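PDB 4TXD: Csc2, which probably binds CRISPR RNA as the Cas7-family backbone subunit of a type I-D interference complex, and carries a zinc ion. Local coordinates for residues A[87-101]-A[195-209]. Numbering follows the deposited sequence. Where two conformers were deposited one is given.
Sequences MEVPVIQPQKLMAVT and TRVRFDPAFATQRRI
Phe-199 points from strand 197-199 at the first turns of helix 94-115, where Leu-97 CB sits over one ring face, 3.8 Å from the centroid of the Phe-199 ring and 16° off its normal. The Met-98 sulfur lies instead at the ring edge, a Met-aromatic contact; bends at chi2 (-83°) and chi3 (-71°) carry its methyl tip to tip against Thr-195, with Met-98 CE 3.6 Å from Thr-195 CB. Thr-101 OG1 approaches the ring obliquely while donating to Leu-97 O; Thr-101 N reaches the same oxygen from the other side of the carbonyl plane. Beyond Pro-94, packed on Pro-201, the two segments pair as antiparallel strands: two backbone hydrogen bonds, Ile-92 N to Ala-202 O and Ala-202 N to Ile-92 O, both 2.8 Å, are followed by Ala-204 N to Pro-90 O. At the far end the extended Arg-207 runs alongside Glu-88 in a side-on salt bridge, NE and NH2 both donating to Glu-88 OE1, NH2 at 2.8 Å. Further out, Phe-174 of helix 169-174 touches Met-98 and Thr-101, and Ala-245 of strand 240-247 also touches Phe-199. By topology, strand 85-92 probably extends an RRM-like sheet beyond 197-204, with helix 94-115 packed on it.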
loop_
_atom_site.group_PDB
_atom_site.type_symbol
_atom_site.label_atom_id
_atom_site.label_comp_id
_atom_site.label_asym_id
_atom_site.label_seq_id
_atom_site.Cartn_x
_atom_site.Cartn_y
_atom_site.Cartn_z
ATOM N N MET A 87 3.836 -26.712 5.766
ATOM C CA MET A 87 4.908 -26.013 6.507
ATOM C C MET A 87 4.426 -24.662 7.054
ATOM O O MET A 87 3.749 -23.899 6.358
ATOM C CB MET A 87 6.171 -25.812 5.638
ATOM C CG MET A 87 6.012 -25.033 4.336
ATOM S SD MET A 87 7.614 -24.578 3.533
ATOM C CE MET A 87 8.251 -26.181 3.009
ATOM N N GLU A 88 4.785 -24.381 8.273
ATOM C CA GLU A 88 4.474 -23.118 8.839
ATOM C C GLU A 88 5.576 -22.132 8.470
ATOM O O GLU A 88 6.711 -22.422 8.622
ATOM C CB GLU A 88 4.150 -23.273 10.302
ATOM C CG GLU A 88 5.000 -22.597 11.306
ATOM C CD GLU A 88 5.022 -23.357 12.638
ATOM O OE1 GLU A 88 6.129 -23.728 13.059
ATOM O OE2 GLU A 88 3.947 -23.592 13.214
ATOM N N VAL A 89 5.170 -21.015 7.889
ATOM C CA VAL A 89 6.114 -20.044 7.350
ATOM C C VAL A 89 5.806 -18.674 7.933
ATOM O O VAL A 89 4.676 -18.406 8.341
ATOM C CB VAL A 89 6.035 -19.957 5.800
ATOM C CG1 VAL A 89 6.440 -21.290 5.149
ATOM C CG2 VAL A 89 4.630 -19.528 5.353
ATOM N N PRO A 90 6.801 -17.786 7.934
ATOM C CA PRO A 90 6.530 -16.392 8.300
ATOM C C PRO A 90 5.546 -15.744 7.340
ATOM O O PRO A 90 5.506 -16.065 6.149
ATOM C CB PRO A 90 7.904 -15.706 8.191
ATOM C CG PRO A 90 8.894 -16.787 8.133
ATOM C CD PRO A 90 8.225 -18.048 7.677
ATOM N N VAL A 91 4.767 -14.814 7.868
ATOM C CA VAL A 91 3.788 -14.104 7.059
ATOM C C VAL A 91 3.758 -12.637 7.469
ATOM O O VAL A 91 3.933 -12.300 8.651
ATOM C CB VAL A 91 2.382 -14.743 7.200
ATOM C CG1 VAL A 91 1.938 -14.724 8.648
ATOM C CG2 VAL A 91 1.360 -14.032 6.320
ATOM N N ILE A 92 3.593 -11.765 6.485
ATOM C CA ILE A 92 3.404 -10.349 6.746
ATOM C C ILE A 92 1.926 -10.059 6.563
ATOM O O ILE A 92 1.418 -10.078 5.445
ATOM C CB ILE A 92 4.251 -9.466 5.798
ATOM C CG1 ILE A 92 5.717 -9.900 5.830
ATOM C CG2 ILE A 92 4.111 -7.989 6.177
ATOM C CD1 ILE A 92 6.585 -9.208 4.774
ATOM N N GLN A 93 1.219 -9.802 7.658
ATOM C CA GLN A 93 -0.229 -9.608 7.612
ATOM C C GLN A 93 -0.600 -8.324 6.848
ATOM O O GLN A 93 0.191 -7.368 6.796
ATOM C CB GLN A 93 -0.810 -9.575 9.039
ATOM C CG GLN A 93 -0.875 -10.954 9.737
ATOM C CD GLN A 93 -2.042 -11.063 10.737
ATOM O OE1 GLN A 93 -2.037 -10.444 11.805
ATOM N NE2 GLN A 93 -3.043 -11.858 10.382
ATOM N N PRO A 94 -1.795 -8.300 6.246
ATOM C CA PRO A 94 -2.269 -7.151 5.461
ATOM C C PRO A 94 -2.128 -5.797 6.170
ATOM O O PRO A 94 -1.703 -4.836 5.532
ATOM C CB PRO A 94 -3.746 -7.484 5.217
ATOM C CG PRO A 94 -3.777 -8.972 5.181
ATOM C CD PRO A 94 -2.774 -9.410 6.228
ATOM N N GLN A 95 -2.454 -5.700 7.454
ATOM C CA GLN A 95 -2.368 -4.386 8.093
ATOM C C GLN A 95 -0.914 -3.926 8.301
ATOM O O GLN A 95 -0.656 -2.731 8.417
ATOM C CB GLN A 95 -3.138 -4.371 9.414
ATOM C CG GLN A 95 -4.661 -4.413 9.233
ATOM C CD GLN A 95 -5.193 -3.341 8.278
ATOM O OE1 GLN A 95 -5.035 -2.140 8.510
ATOM N NE2 GLN A 95 -5.830 -3.778 7.198
ATOM N N LYS A 96 0.045 -4.849 8.323
ATOM C CA LYS A 96 1.452 -4.434 8.316
ATOM C C LYS A 96 1.858 -3.899 6.941
ATOM O O LYS A 96 2.573 -2.900 6.849
ATOM C CB LYS A 96 2.388 -5.580 8.723
ATOM C CG LYS A 96 2.076 -6.152 10.088
ATOM C CD LYS A 96 3.167 -7.112 10.565
ATOM C CE LYS A 96 2.781 -7.703 11.925
ATOM N NZ LYS A 96 3.834 -8.602 12.440
ATOM N N LEU A 97 1.417 -4.579 5.881
ATOM C CA LEU A 97 1.676 -4.126 4.519
ATOM C C LEU A 97 1.071 -2.732 4.289
ATOM O O LEU A 97 1.728 -1.837 3.727
ATOM C CB LEU A 97 1.118 -5.128 3.502
ATOM C CG LEU A 97 1.883 -6.455 3.449
ATOM C CD1 LEU A 97 1.133 -7.450 2.609
ATOM C CD2 LEU A 97 3.299 -6.248 2.880
ATOM N N MET A 98 -0.166 -2.543 4.741
ATOM C CA MET A 98 -0.798 -1.226 4.698
ATOM C C MET A 98 0.037 -0.173 5.395
ATOM O O MET A 98 0.294 0.893 4.836
ATOM C CB MET A 98 -2.187 -1.249 5.363
ATOM C CG MET A 98 -3.253 -1.928 4.561
ATOM S SD MET A 98 -3.966 -0.821 3.340
ATOM C CE MET A 98 -4.891 0.296 4.354
ATOM N N ALA A 99 0.414 -0.457 6.635
ATOM C CA ALA A 99 1.117 0.510 7.453
ATOM C C ALA A 99 2.417 0.932 6.778
ATOM O O ALA A 99 2.690 2.131 6.675
ATOM C CB ALA A 99 1.394 -0.048 8.829
ATOM N N VAL A 100 3.213 -0.030 6.305
ATOM C CA VAL A 100 4.533 0.345 5.791
ATOM C C VAL A 100 4.396 1.015 4.428
ATOM O O VAL A 100 5.182 1.921 4.098
ATOM C CB VAL A 100 5.525 -0.858 5.688
ATOM C CG1 VAL A 100 5.796 -1.463 7.064
ATOM C CG2 VAL A 100 5.048 -1.916 4.685
ATOM N N THR A 101 3.406 0.598 3.638
ATOM C CA THR A 101 3.272 1.141 2.292
ATOM C C THR A 101 2.746 2.574 2.383
ATOM O O THR A 101 3.195 3.471 1.649
ATOM C CB THR A 101 2.344 0.296 1.406
ATOM O OG1 THR A 101 2.845 -1.045 1.312
ATOM C CG2 THR A 101 2.241 0.888 -0.007
ATOM N N THR A 195 -9.794 1.877 2.373
ATOM C CA THR A 195 -8.680 1.737 1.427
ATOM C C THR A 195 -9.126 1.207 0.052
ATOM O O THR A 195 -9.976 0.311 -0.056
ATOM C CB THR A 195 -7.574 0.806 2.002
ATOM O OG1 THR A 195 -6.457 0.785 1.102
ATOM C CG2 THR A 195 -8.098 -0.629 2.205
ATOM N N ARG A 196 -8.553 1.780 -1.003
ATOM C CA ARG A 196 -8.780 1.303 -2.360
ATOM C C ARG A 196 -7.619 0.386 -2.773
ATOM O O ARG A 196 -7.535 -0.070 -3.909
ATOM C CB ARG A 196 -8.935 2.493 -3.329
ATOM C CG ARG A 196 -10.396 3.002 -3.450
ATOM C CD ARG A 196 -10.502 4.283 -4.306
ATOM N NE ARG A 196 -9.831 5.387 -3.638
ATOM C CZ ARG A 196 -9.241 6.414 -4.243
ATOM N NH1 ARG A 196 -9.234 6.515 -5.571
ATOM N NH2 ARG A 196 -8.661 7.340 -3.498
ATOM N N VAL A 197 -6.735 0.136 -1.817
ATOM C CA VAL A 197 -5.597 -0.784 -1.977
ATOM C C VAL A 197 -5.731 -1.879 -0.915
ATOM O O VAL A 197 -5.481 -1.635 0.262
ATOM C CB VAL A 197 -4.238 -0.053 -1.821
ATOM C CG1 VAL A 197 -3.049 -1.030 -1.959
ATOM C CG2 VAL A 197 -4.130 1.098 -2.832
ATOM N N ARG A 198 -6.185 -3.061 -1.326
ATOM C CA ARG A 198 -6.404 -4.168 -0.402
ATOM C C ARG A 198 -5.294 -5.211 -0.530
ATOM O O ARG A 198 -5.154 -5.834 -1.576
ATOM C CB ARG A 198 -7.755 -4.835 -0.667
ATOM C CG ARG A 198 -8.962 -4.007 -0.270
ATOM C CD ARG A 198 -10.027 -4.889 0.378
ATOM N NE ARG A 198 -11.287 -4.905 -0.359
ATOM C CZ ARG A 198 -11.701 -5.912 -1.126
ATOM N NH1 ARG A 198 -10.953 -6.999 -1.272
ATOM N NH2 ARG A 198 -12.867 -5.831 -1.753
ATOM N N PHE A 199 -4.529 -5.410 0.531
ATOM C CA PHE A 199 -3.445 -6.396 0.502
ATOM C C PHE A 199 -3.902 -7.785 0.929
ATOM O O PHE A 199 -4.635 -7.920 1.912
ATOM C CB PHE A 199 -2.294 -5.980 1.417
ATOM C CG PHE A 199 -1.458 -4.858 0.886
ATOM C CD1 PHE A 199 -0.479 -5.095 -0.071
ATOM C CD2 PHE A 199 -1.642 -3.561 1.358
ATOM C CE1 PHE A 199 0.307 -4.054 -0.566
ATOM C CE2 PHE A 199 -0.864 -2.516 0.876
ATOM C CZ PHE A 199 0.110 -2.756 -0.089
ATOM N N ASP A 200 -3.437 -8.809 0.212
ATOM C CA ASP A 200 -3.360 -10.167 0.765
ATOM C C ASP A 200 -2.294 -10.148 1.855
ATOM O O ASP A 200 -1.474 -9.231 1.899
ATOM C CB ASP A 200 -2.959 -11.204 -0.299
ATOM C CG ASP A 200 -4.052 -11.525 -1.281
ATOM O OD1 ASP A 200 -5.114 -10.870 -1.279
ATOM O OD2 ASP A 200 -3.819 -12.453 -2.093
ATOM N N PRO A 201 -2.269 -11.175 2.726
ATOM C CA PRO A 201 -1.029 -11.364 3.498
ATOM C C PRO A 201 0.122 -11.662 2.536
ATOM O O PRO A 201 -0.148 -12.202 1.464
ATOM C CB PRO A 201 -1.323 -12.595 4.382
ATOM C CG PRO A 201 -2.829 -12.791 4.313
ATOM C CD PRO A 201 -3.243 -12.255 2.959
ATOM N N ALA A 202 1.362 -11.335 2.903
ATOM C CA ALA A 202 2.500 -11.765 2.109
ATOM C C ALA A 202 3.167 -12.974 2.777
ATOM O O ALA A 202 3.559 -12.921 3.949
ATOM C CB ALA A 202 3.487 -10.632 1.916
ATOM N N PHE A 203 3.266 -14.058 2.043
ATOM C CA PHE A 203 3.736 -15.330 2.559
ATOM C C PHE A 203 5.192 -15.690 2.183
ATOM O O PHE A 203 5.545 -15.653 1.059
ATOM C CB PHE A 203 2.848 -16.452 2.039
ATOM C CG PHE A 203 1.408 -16.336 2.404
ATOM C CD1 PHE A 203 0.540 -15.623 1.626
ATOM C CD2 PHE A 203 0.918 -16.976 3.499
ATOM C CE1 PHE A 203 -0.778 -15.529 1.946
ATOM C CE2 PHE A 203 -0.397 -16.891 3.829
ATOM C CZ PHE A 203 -1.251 -16.160 3.055
ATOM N N ALA A 204 5.998 -16.066 3.157
ATOM C CA ALA A 204 7.323 -16.608 2.869
ATOM C C ALA A 204 7.160 -17.988 2.236
ATOM O O ALA A 204 6.179 -18.686 2.501
ATOM C CB ALA A 204 8.167 -16.685 4.131
ATOM N N THR A 205 8.085 -18.366 1.386
ATOM C CA THR A 205 8.025 -19.678 0.760
ATOM C C THR A 205 8.856 -20.722 1.496
ATOM O O THR A 205 8.794 -21.879 1.207
ATOM C CB THR A 205 8.533 -19.643 -0.675
ATOM O OG1 THR A 205 9.843 -19.146 -0.688
ATOM C CG2 THR A 205 7.696 -18.786 -1.507
ATOM N N GLN A 206 9.633 -20.264 2.451
ATOM C CA GLN A 206 10.463 -21.139 3.270
ATOM C C GLN A 206 10.374 -20.717 4.721
ATOM O O GLN A 206 10.176 -19.528 5.025
ATOM C CB GLN A 206 11.931 -21.101 2.813
ATOM C CG GLN A 206 12.164 -21.514 1.368
ATOM C CD GLN A 206 13.543 -21.115 0.885
ATOM O OE1 GLN A 206 13.919 -19.940 0.947
ATOM N NE2 GLN A 206 14.308 -22.090 0.408
ATOM N N ARG A 207 10.544 -21.693 5.604
ATOM C CA ARG A 207 10.577 -21.463 7.039
ATOM C C ARG A 207 12.007 -21.169 7.463
ATOM O O ARG A 207 12.708 -22.056 7.947
ATOM C CB ARG A 207 10.033 -22.685 7.787
ATOM C CG ARG A 207 9.894 -22.520 9.297
ATOM C CD ARG A 207 9.303 -23.807 9.926
ATOM N NE ARG A 207 8.728 -23.596 11.264
ATOM C CZ ARG A 207 9.455 -23.456 12.367
ATOM N NH1 ARG A 207 10.779 -23.487 12.288
ATOM N NH2 ARG A 207 8.870 -23.272 13.542
ATOM N N ARG A 208 12.459 -19.940 7.252
ATOM C CA ARG A 208 13.849 -19.616 7.544
ATOM C C ARG A 208 13.870 -18.614 8.682
ATOM O O ARG A 208 13.925 -17.397 8.460
ATOM C CB ARG A 208 14.569 -19.084 6.290
ATOM C CG ARG A 208 14.860 -20.194 5.261
ATOM C CD ARG A 208 15.239 -19.641 3.894
ATOM N NE ARG A 208 16.423 -18.781 3.933
ATOM C CZ ARG A 208 16.927 -18.160 2.868
ATOM N NH1 ARG A 208 16.362 -18.314 1.667
ATOM N NH2 ARG A 208 18.004 -17.395 2.998
ATOM N N ILE A 209 13.730 -19.143 9.900
ATOM C CA ILE A 209 13.652 -18.303 11.089
ATOM C C ILE A 209 14.618 -18.786 12.158
ATOM O O ILE A 209 15.007 -19.964 12.206
ATOM C CB ILE A 209 12.223 -18.244 11.674
ATOM C CG1 ILE A 209 11.806 -19.600 12.265
ATOM C CG2 ILE A 209 11.219 -17.753 10.613
ATOM C CD1 ILE A 209 10.537 -19.532 13.142
#